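Local coordinates for flagellar hook protein FlgE (Caulobacter crescentus CB15, PDB 5AY6) that forms the flagellar hook, the curved segment thought to work as a universal joint passing motor torque to the filament, at residues 203-211 against 264-272. Residues are numbered along the deposited sequence; the frame is centred on the assembly and turned at random.
Sequences KPGDLANNG and TPPTWADAL
A single beta bridge, L207 opposite W268, joins two loops of the FlaE D2 domain in this fragment of the hook protein. Two backbone bonds flank the pair in the antiparallel, non-hydrogen-bonded pattern: A208 N gives a nearly straight bond (165°) to T267 O at 2.6 Å, and A269 N reaches D206 O at 2.8 Å. D206 O also lies in the plane of the W268 indole, 3.5 Å from CE3 at the ring edge. T267 O is shared, taking a CA-H...O contact from L207 CA at 3.2 Å.

Beside the bridge, N209 extends the pairing with its side chain. With chi1 at 57°, its CG is tucked over its own backbone, flanked by N and C, and the amide turns to the other loop, where OD1 accepts a hydrogen bond from T267 N at 2.8 Å, the donor standing above the amide plane. CB of N209 meets T264 CG2 at 3.6 Å. An alanine here would remove the amide, and T267 N would probably be left without this acceptor next to the bridge. T267 OG1 donates a hydrogen bond to P265 O within its own loop.

L207 runs alongside P266, L207 CD1 4.1 Å from P266 CB. The bridge thus ties the loop between strands 195-202 and 214-222 to the one leading into strand 277-291; L207 and W268 both pack on I245 of strand 242-245, and W268 and L272 touch R181 of strand 180-189.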
# COMPACT_ATOMS: atom_id res chain seq x y z
N LYS A 203 12.21 14.67 3.39
CA LYS A 203 12.93 14.86 2.14
C LYS A 203 14.04 13.82 2.03
O LYS A 203 14.74 13.56 3.01
CB LYS A 203 13.50 16.28 2.05
CG LYS A 203 14.35 16.55 0.82
CD LYS A 203 14.60 18.04 0.62
CE LYS A 203 15.45 18.30 -0.62
NZ LYS A 203 15.44 19.73 -1.02
N PRO A 204 14.18 13.19 0.85
CA PRO A 204 15.26 12.20 0.69
C PRO A 204 16.60 12.80 1.08
O PRO A 204 16.94 13.90 0.65
CB PRO A 204 15.20 11.87 -0.81
CG PRO A 204 13.77 12.11 -1.18
CD PRO A 204 13.36 13.31 -0.37
N GLY A 205 17.34 12.11 1.94
CA GLY A 205 18.60 12.63 2.44
C GLY A 205 18.50 13.39 3.75
O GLY A 205 19.52 13.63 4.40
N ASP A 206 17.29 13.79 4.15
CA ASP A 206 17.11 14.47 5.44
C ASP A 206 17.19 13.50 6.61
O ASP A 206 17.32 13.92 7.77
CB ASP A 206 15.77 15.20 5.48
CG ASP A 206 15.88 16.65 5.04
OD1 ASP A 206 16.82 16.98 4.28
OD2 ASP A 206 15.02 17.47 5.45
N LEU A 207 17.11 12.20 6.32
CA LEU A 207 17.26 11.17 7.35
C LEU A 207 18.58 10.43 7.18
O LEU A 207 19.01 10.14 6.07
CB LEU A 207 16.11 10.17 7.29
CG LEU A 207 14.67 10.67 7.41
CD1 LEU A 207 13.71 9.48 7.41
CD2 LEU A 207 14.48 11.52 8.65
N ALA A 208 19.22 10.10 8.30
CA ALA A 208 20.50 9.41 8.27
C ALA A 208 20.35 7.91 8.04
O ALA A 208 21.28 7.25 7.58
CB ALA A 208 21.25 9.65 9.57
N ASN A 209 19.18 7.37 8.35
CA ASN A 209 18.99 5.92 8.42
C ASN A 209 18.51 5.26 7.13
O ASN A 209 18.42 4.03 7.04
CB ASN A 209 18.02 5.59 9.54
CG ASN A 209 16.69 6.28 9.36
OD1 ASN A 209 16.58 7.50 9.51
ND2 ASN A 209 15.66 5.51 9.02
N ASN A 210 18.19 6.07 6.13
CA ASN A 210 17.86 5.56 4.80
C ASN A 210 18.16 6.62 3.75
O ASN A 210 18.65 7.70 4.07
CB ASN A 210 16.39 5.12 4.72
CG ASN A 210 15.41 6.26 4.98
OD1 ASN A 210 15.63 7.40 4.58
ND2 ASN A 210 14.31 5.94 5.66
N GLY A 211 17.83 6.32 2.49
CA GLY A 211 18.09 7.25 1.41
C GLY A 211 16.85 7.96 0.88
O GLY A 211 16.93 9.10 0.42
N THR A 264 15.98 0.53 12.59
CA THR A 264 16.53 1.83 12.90
C THR A 264 15.47 2.89 12.65
O THR A 264 14.97 3.00 11.53
CB THR A 264 17.78 2.14 12.08
OG1 THR A 264 18.76 1.12 12.31
CG2 THR A 264 18.35 3.48 12.49
N PRO A 265 15.10 3.64 13.70
CA PRO A 265 14.05 4.65 13.58
C PRO A 265 14.49 5.81 12.70
O PRO A 265 15.69 5.99 12.50
CB PRO A 265 13.84 5.11 15.03
CG PRO A 265 15.17 4.88 15.68
CD PRO A 265 15.67 3.59 15.05
N PRO A 266 13.52 6.58 12.19
CA PRO A 266 13.85 7.81 11.46
C PRO A 266 14.74 8.70 12.31
O PRO A 266 14.40 9.02 13.45
CB PRO A 266 12.48 8.46 11.21
CG PRO A 266 11.56 7.81 12.20
CD PRO A 266 12.07 6.41 12.33
N THR A 267 15.90 9.06 11.76
CA THR A 267 16.91 9.81 12.48
C THR A 267 17.41 10.94 11.58
O THR A 267 17.77 10.69 10.43
CB THR A 267 18.09 8.90 12.89
OG1 THR A 267 17.61 7.76 13.62
CG2 THR A 267 19.11 9.65 13.73
N TRP A 268 17.40 12.18 12.08
CA TRP A 268 17.84 13.34 11.31
C TRP A 268 19.26 13.16 10.78
O TRP A 268 20.12 12.62 11.47
CB TRP A 268 17.79 14.62 12.16
CG TRP A 268 16.43 15.13 12.50
CD1 TRP A 268 15.94 15.39 13.75
CD2 TRP A 268 15.38 15.48 11.58
NE1 TRP A 268 14.65 15.87 13.67
CE2 TRP A 268 14.29 15.94 12.35
CE3 TRP A 268 15.26 15.46 10.19
CZ2 TRP A 268 13.09 16.36 11.77
CZ3 TRP A 268 14.07 15.88 9.62
CH2 TRP A 268 13.00 16.32 10.41
N ALA A 269 19.50 13.62 9.56
CA ALA A 269 20.84 13.57 8.98
C ALA A 269 21.83 14.29 9.89
O ALA A 269 21.51 15.33 10.47
CB ALA A 269 20.85 14.19 7.59
N ASP A 270 23.02 13.72 10.03
CA ASP A 270 24.09 14.33 10.82
C ASP A 270 24.33 15.80 10.53
O ASP A 270 24.46 16.62 11.44
CB ASP A 270 25.40 13.59 10.59
CG ASP A 270 26.56 14.21 11.34
OD1 ASP A 270 26.40 14.53 12.54
OD2 ASP A 270 27.63 14.41 10.73
N ALA A 271 24.41 16.13 9.24
CA ALA A 271 24.74 17.47 8.77
C ALA A 271 23.78 18.54 9.29
O ALA A 271 24.18 19.68 9.52
CB ALA A 271 24.77 17.50 7.25
N LEU A 272 22.52 18.17 9.48
CA LEU A 272 21.52 19.12 9.96
C LEU A 272 21.81 19.53 11.40
O LEU A 272 21.56 20.67 11.79
CB LEU A 272 20.11 18.53 9.84
CG LEU A 272 19.70 18.09 8.43
CD1 LEU A 272 18.37 17.36 8.45
CD2 LEU A 272 19.65 19.28 7.48